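Local coordinates for protein MarR family transcriptional regulator (Staphylococcus epidermidis, PDB 5HLI) that probably binds DNA as a redox-sensing transcriptional regulator of the MarR family, working as a dimer of winged helix-turn-helix subunits, at residues A[44-49]-A[74-79]. The protein carries 1 engineered substitution. Numbering follows the deposited sequence.
Sequences YLVLLT and PMLKRL. Engineered in segment 74-79: M75 (natural residue Leu).
With chi1 at 171°, V46 sets CG1 across from its backbone N, while L76 and L79 each swing CG opposite their own carbonyl carbon, and these torsions bring three branched side chains together between helices 41-52 and 69-81. The methyl CG1 of V46 is the point they share. It lies 3.7 Å from CD1 of L79 and 3.9 Å from CD2 of L76, reaching two residues about one turn apart (i, i+3) on the facing helix. V46 and L79 run alongside one another in opposite directions, and L79 CD1 also lies 4.0 Å from V46 CB. L76 instead approaches at a slant and touches with a single methyl. The other branch of L79 has a looser neighbour, its CD2 standing 4.4 Å from CD2 of L47.

No hydrogen bond spans the two segments; the meeting rests on apolar packing of four buried side chains. The axes of segments 44-49 and 74-79 come no closer than 10.9 Å and cross at -77°, a steep angle that confines direct contact to a small patch, with 194 Å² buried over both sides. M75, an engineered residue, has its CB pointing toward segment 44-49, but its SD stays 4.7 Å from CG2 of V46.

The patch continues into its surroundings. Helix 58-65 adds L65 against V46 and L58 against L76, whereas W84 touches both L47 and L79. On another flank of helix 41-52, Y44, L45 and L48 pack on F17 of the second subunit.

Three helices joined through such a hydrophobic centre, followed by the antiparallel strands 85-89 and 97-101, are characteristic of the winged helix-turn-helix domain of MarR-family regulators, in which helix 69-81 occupies the place of the DNA-recognition helix.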
loop_
_atom_site.group_PDB
_atom_site.type_symbol
_atom_site.label_atom_id
_atom_site.label_comp_id
_atom_site.label_asym_id
_atom_site.label_seq_id
_atom_site.Cartn_x
_atom_site.Cartn_y
_atom_site.Cartn_z
ATOM N N TYR A 44 -0.101 16.232 -2.790
ATOM C CA TYR A 44 -1.427 15.810 -3.229
ATOM C C TYR A 44 -2.450 15.947 -2.108
ATOM O O TYR A 44 -3.596 16.349 -2.348
ATOM C CB TYR A 44 -1.346 14.367 -3.728
ATOM C CG TYR A 44 -2.601 13.789 -4.338
ATOM C CD1 TYR A 44 -3.366 14.513 -5.246
ATOM C CD2 TYR A 44 -2.995 12.492 -4.040
ATOM C CE1 TYR A 44 -4.505 13.965 -5.815
ATOM C CE2 TYR A 44 -4.123 11.938 -4.602
ATOM C CZ TYR A 44 -4.877 12.676 -5.489
ATOM O OH TYR A 44 -6.002 12.114 -6.044
ATOM N N LEU A 45 -2.055 15.621 -0.872
ATOM C CA LEU A 45 -2.966 15.776 0.259
ATOM C C LEU A 45 -3.352 17.236 0.458
ATOM O O LEU A 45 -4.514 17.542 0.750
ATOM C CB LEU A 45 -2.331 15.216 1.532
ATOM C CG LEU A 45 -2.133 13.702 1.627
ATOM C CD1 LEU A 45 -1.535 13.341 2.975
ATOM C CD2 LEU A 45 -3.446 12.973 1.411
ATOM N N VAL A 46 -2.390 18.150 0.309
ATOM C CA VAL A 46 -2.680 19.577 0.449
ATOM C C VAL A 46 -3.624 20.039 -0.653
ATOM O O VAL A 46 -4.576 20.789 -0.404
ATOM C CB VAL A 46 -1.372 20.392 0.450
ATOM C CG1 VAL A 46 -1.672 21.892 0.379
ATOM C CG2 VAL A 46 -0.540 20.069 1.689
ATOM N N LEU A 47 -3.374 19.605 -1.889
ATOM C CA LEU A 47 -4.253 19.976 -2.993
ATOM C C LEU A 47 -5.661 19.433 -2.779
ATOM O O LEU A 47 -6.649 20.101 -3.108
ATOM C CB LEU A 47 -3.671 19.470 -4.312
ATOM C CG LEU A 47 -2.348 20.108 -4.749
ATOM C CD1 LEU A 47 -1.763 19.368 -5.941
ATOM C CD2 LEU A 47 -2.543 21.585 -5.076
ATOM N N LEU A 48 -5.772 18.229 -2.212
ATOM C CA LEU A 48 -7.082 17.615 -2.022
ATOM C C LEU A 48 -7.941 18.414 -1.045
ATOM O O LEU A 48 -9.148 18.574 -1.264
ATOM C CB LEU A 48 -6.921 16.168 -1.550
ATOM C CG LEU A 48 -6.521 15.178 -2.646
ATOM C CD1 LEU A 48 -6.176 13.817 -2.059
ATOM C CD2 LEU A 48 -7.635 15.054 -3.681
ATOM N N THR A 49 -7.347 18.928 0.035
ATOM C CA THR A 49 -8.147 19.728 0.959
ATOM C C THR A 49 -8.448 21.104 0.373
ATOM O O THR A 49 -9.534 21.653 0.596
ATOM C CB THR A 49 -7.462 19.843 2.328
ATOM O OG1 THR A 49 -8.335 20.524 3.238
ATOM C CG2 THR A 49 -6.148 20.609 2.250
ATOM N N PRO A 74 7.570 23.886 4.023
ATOM C CA PRO A 74 8.246 23.670 2.730
ATOM C C PRO A 74 7.324 23.128 1.653
ATOM O O PRO A 74 7.551 23.398 0.465
ATOM C CB PRO A 74 9.360 22.671 3.075
ATOM C CG PRO A 74 8.848 21.944 4.262
ATOM C CD PRO A 74 8.084 22.966 5.055
ATOM N N MET A 75 6.316 22.372 2.013
ATOM C CA MET A 75 5.382 21.893 1.031
ATOM C C MET A 75 4.623 23.001 0.346
ATOM O O MET A 75 4.480 22.959 -0.830
ATOM C CB MET A 75 4.427 20.911 1.622
ATOM C CG MET A 75 5.129 19.649 1.932
ATOM S SD MET A 75 3.890 18.469 2.182
ATOM C CE MET A 75 3.491 18.629 3.886
ATOM N N LEU A 76 4.139 23.966 1.109
ATOM C CA LEU A 76 3.406 25.080 0.522
ATOM C C LEU A 76 4.322 25.968 -0.310
ATOM O O LEU A 76 3.920 26.466 -1.368
ATOM C CB LEU A 76 2.713 25.884 1.621
ATOM C CG LEU A 76 1.490 25.188 2.223
ATOM C CD1 LEU A 76 1.002 25.927 3.452
ATOM C CD2 LEU A 76 0.384 25.079 1.181
ATOM N N LYS A 77 5.559 26.179 0.149
ATOM C CA LYS A 77 6.520 26.922 -0.660
ATOM C C LYS A 77 6.767 26.227 -1.991
ATOM O O LYS A 77 6.838 26.883 -3.039
ATOM C CB LYS A 77 7.833 27.097 0.103
ATOM C CG LYS A 77 7.781 28.124 1.222
ATOM C CD LYS A 77 9.154 28.297 1.850
ATOM C CE LYS A 77 9.143 29.362 2.934
ATOM N NZ LYS A 77 10.488 29.512 3.553
ATOM N N ARG A 78 6.893 24.896 -1.974
ATOM C CA ARG A 78 7.104 24.158 -3.214
ATOM C C ARG A 78 5.881 24.236 -4.120
ATOM O O ARG A 78 6.012 24.372 -5.342
ATOM C CB ARG A 78 7.457 22.702 -2.906
ATOM C CG ARG A 78 7.578 21.813 -4.141
ATOM C CD ARG A 78 8.601 22.365 -5.137
ATOM N NE ARG A 78 8.635 21.587 -6.375
ATOM C CZ ARG A 78 9.325 21.932 -7.461
ATOM N NH1 ARG A 78 10.049 23.041 -7.466
ATOM N NH2 ARG A 78 9.292 21.163 -8.542
ATOM N N LEU A 79 4.680 24.151 -3.540
ATOM C CA LEU A 79 3.472 24.276 -4.348
ATOM C C LEU A 79 3.327 25.676 -4.926
ATOM O O LEU A 79 2.749 25.842 -6.007
ATOM C CB LEU A 79 2.243 23.904 -3.518
ATOM C CG LEU A 79 2.057 22.406 -3.273
ATOM C CD1 LEU A 79 0.901 22.148 -2.318
ATOM C CD2 LEU A 79 1.833 21.679 -4.596
#